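BCL2-like 10 (Danio rerio, PDB 6FBX) acts as a pro-survival Bcl-2 family protein of zebrafish that restrains apoptosis by binding BH3 peptides such as that of Bad. Local coordinates at residues Glu60-Cys65 with Gly99-Glu104. Residues are numbered along the deposited sequence; the frame is centred on the assembly and turned at random.
Sequences EFLDTC and GVLASE
L101 reaches out from helix 88-107 and divides its two methyls unevenly, CD2 over the ring of F61 and CD1 mainly against L62. CD2 sits 4.1 Å from the centroid of the F61 ring and 27° off its normal, a CH-pi contact over the face. With CG anti to the backbone N (chi1 174°), F61 carries its ring to where L101 can cover a face, and the two side chains cross at about a right angle. CD1 of L101 touches the ring too, 3.5 Å from CD2 of F61, but presses harder on the branch point of the other leucine: it is 3.3 Å from CG of L62 and 3.4 Å from CD2 of L62, both tighter than ordinary van der Waals contact. L62 CD2 also lies in the plane of the F61 ring, at its edge; the other methyl of L62, CD1, is 3.5 Å from E104 CG. The E104 chain bends at chi2, and its carboxylate forms a salt bridge with R108, which also pairs with D63; that shared arginine probably offsets the like charges of the two acids. The interface itself is wholly apolar. With the short helix axes 11.0 Å apart and inclined at 67°, the side chains have to span the gap. F61 packs onward against C72 and V76 of helix 69-80, to which C65 is tied by its disulfide with C72, and meets F97 edge-to-face. The bound peptide packs an aromatic side chain on F61 and forms a salt bridge with E60, which places helix 51-65 at the BH3-binding groove; L101 joins it to helix 88-107.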
loop_
_atom_site.group_PDB
_atom_site.type_symbol
_atom_site.label_atom_id
_atom_site.label_comp_id
_atom_site.label_asym_id
_atom_site.label_seq_id
_atom_site.Cartn_x
_atom_site.Cartn_y
_atom_site.Cartn_z
ATOM N N GLU A 60 16.609 1.063 1.852
ATOM C CA GLU A 60 16.884 2.182 2.752
ATOM C C GLU A 60 15.933 2.161 3.943
ATOM O O GLU A 60 16.359 2.264 5.100
ATOM C CB GLU A 60 16.757 3.514 2.009
ATOM C CG GLU A 60 17.924 3.876 1.110
ATOM C CD GLU A 60 17.792 5.278 0.544
ATOM O OE1 GLU A 60 17.030 5.461 -0.429
ATOM O OE2 GLU A 60 18.435 6.202 1.086
ATOM N N PHE A 61 14.633 2.046 3.663
ATOM C CA PHE A 61 13.608 2.003 4.701
ATOM C C PHE A 61 13.937 0.953 5.758
ATOM O O PHE A 61 14.024 1.257 6.954
ATOM C CB PHE A 61 12.252 1.725 4.040
ATOM C CG PHE A 61 11.113 1.513 5.004
ATOM C CD1 PHE A 61 10.202 2.523 5.248
ATOM C CD2 PHE A 61 10.937 0.296 5.639
ATOM C CE1 PHE A 61 9.145 2.329 6.114
ATOM C CE2 PHE A 61 9.885 0.097 6.511
ATOM C CZ PHE A 61 8.988 1.113 6.749
ATOM N N LEU A 62 14.129 -0.297 5.329
ATOM C CA LEU A 62 14.347 -1.372 6.290
ATOM C C LEU A 62 15.662 -1.207 7.040
ATOM O O LEU A 62 15.788 -1.686 8.172
ATOM C CB LEU A 62 14.307 -2.727 5.584
ATOM C CG LEU A 62 12.936 -3.168 5.070
ATOM C CD1 LEU A 62 13.057 -4.468 4.291
ATOM C CD2 LEU A 62 11.932 -3.328 6.210
ATOM N N ASP A 63 16.646 -0.532 6.439
ATOM C CA ASP A 63 17.926 -0.339 7.108
ATOM C C ASP A 63 17.915 0.834 8.082
ATOM O O ASP A 63 18.773 0.886 8.971
ATOM C CB ASP A 63 19.040 -0.134 6.079
ATOM C CG ASP A 63 19.320 -1.386 5.266
ATOM O OD1 ASP A 63 19.725 -1.259 4.091
ATOM O OD2 ASP A 63 19.116 -2.496 5.797
ATOM N N THR A 64 16.977 1.774 7.937
ATOM C CA THR A 64 16.875 2.901 8.856
ATOM C C THR A 64 15.733 2.757 9.854
ATOM O O THR A 64 15.707 3.492 10.849
ATOM C CB THR A 64 16.694 4.216 8.083
ATOM O OG1 THR A 64 15.432 4.215 7.402
ATOM C CG2 THR A 64 17.816 4.406 7.071
ATOM N N CYS A 65 14.805 1.829 9.627
ATOM C CA CYS A 65 13.638 1.722 10.497
ATOM C C CYS A 65 13.972 1.007 11.796
ATOM O O CYS A 65 13.724 1.536 12.886
ATOM C CB CYS A 65 12.505 0.997 9.779
ATOM S SG CYS A 65 11.125 0.628 10.880
ATOM N N GLY A 99 4.349 -4.208 -0.974
ATOM C CA GLY A 99 4.669 -5.456 -1.647
ATOM C C GLY A 99 6.161 -5.664 -1.818
ATOM O O GLY A 99 6.667 -6.773 -1.634
ATOM N N VAL A 100 6.886 -4.605 -2.187
ATOM C CA VAL A 100 8.338 -4.711 -2.304
ATOM C C VAL A 100 8.959 -4.905 -0.929
ATOM O O VAL A 100 9.886 -5.707 -0.756
ATOM C CB VAL A 100 8.908 -3.467 -3.012
ATOM C CG1 VAL A 100 10.432 -3.527 -3.065
ATOM C CG2 VAL A 100 8.339 -3.346 -4.416
ATOM N N LEU A 101 8.463 -4.170 0.065
ATOM C CA LEU A 101 8.924 -4.328 1.438
ATOM C C LEU A 101 8.769 -5.772 1.897
ATOM O O LEU A 101 9.705 -6.373 2.437
ATOM C CB LEU A 101 8.123 -3.381 2.332
ATOM C CG LEU A 101 8.684 -2.765 3.605
ATOM C CD1 LEU A 101 10.148 -2.386 3.484
ATOM C CD2 LEU A 101 7.837 -1.544 3.928
ATOM N N ALA A 102 7.584 -6.346 1.680
ATOM C CA ALA A 102 7.331 -7.721 2.093
ATOM C C ALA A 102 8.281 -8.688 1.399
ATOM O O ALA A 102 8.818 -9.604 2.031
ATOM C CB ALA A 102 5.878 -8.088 1.798
ATOM N N SER A 103 8.499 -8.500 0.095
ATOM C CA SER A 103 9.402 -9.382 -0.638
ATOM C C SER A 103 10.829 -9.262 -0.118
ATOM O O SER A 103 11.557 -10.260 -0.046
ATOM C CB SER A 103 9.351 -9.058 -2.131
ATOM O OG SER A 103 8.029 -9.165 -2.628
ATOM N N GLU A 104 11.248 -8.048 0.244
ATOM C CA GLU A 104 12.597 -7.859 0.768
ATOM C C GLU A 104 12.749 -8.522 2.132
ATOM O O GLU A 104 13.781 -9.142 2.416
ATOM C CB GLU A 104 12.922 -6.365 0.844
ATOM C CG GLU A 104 14.288 -6.030 1.429
ATOM C CD GLU A 104 15.432 -6.416 0.517
ATOM O OE1 GLU A 104 15.224 -6.460 -0.714
ATOM O OE2 GLU A 104 16.546 -6.667 1.030
#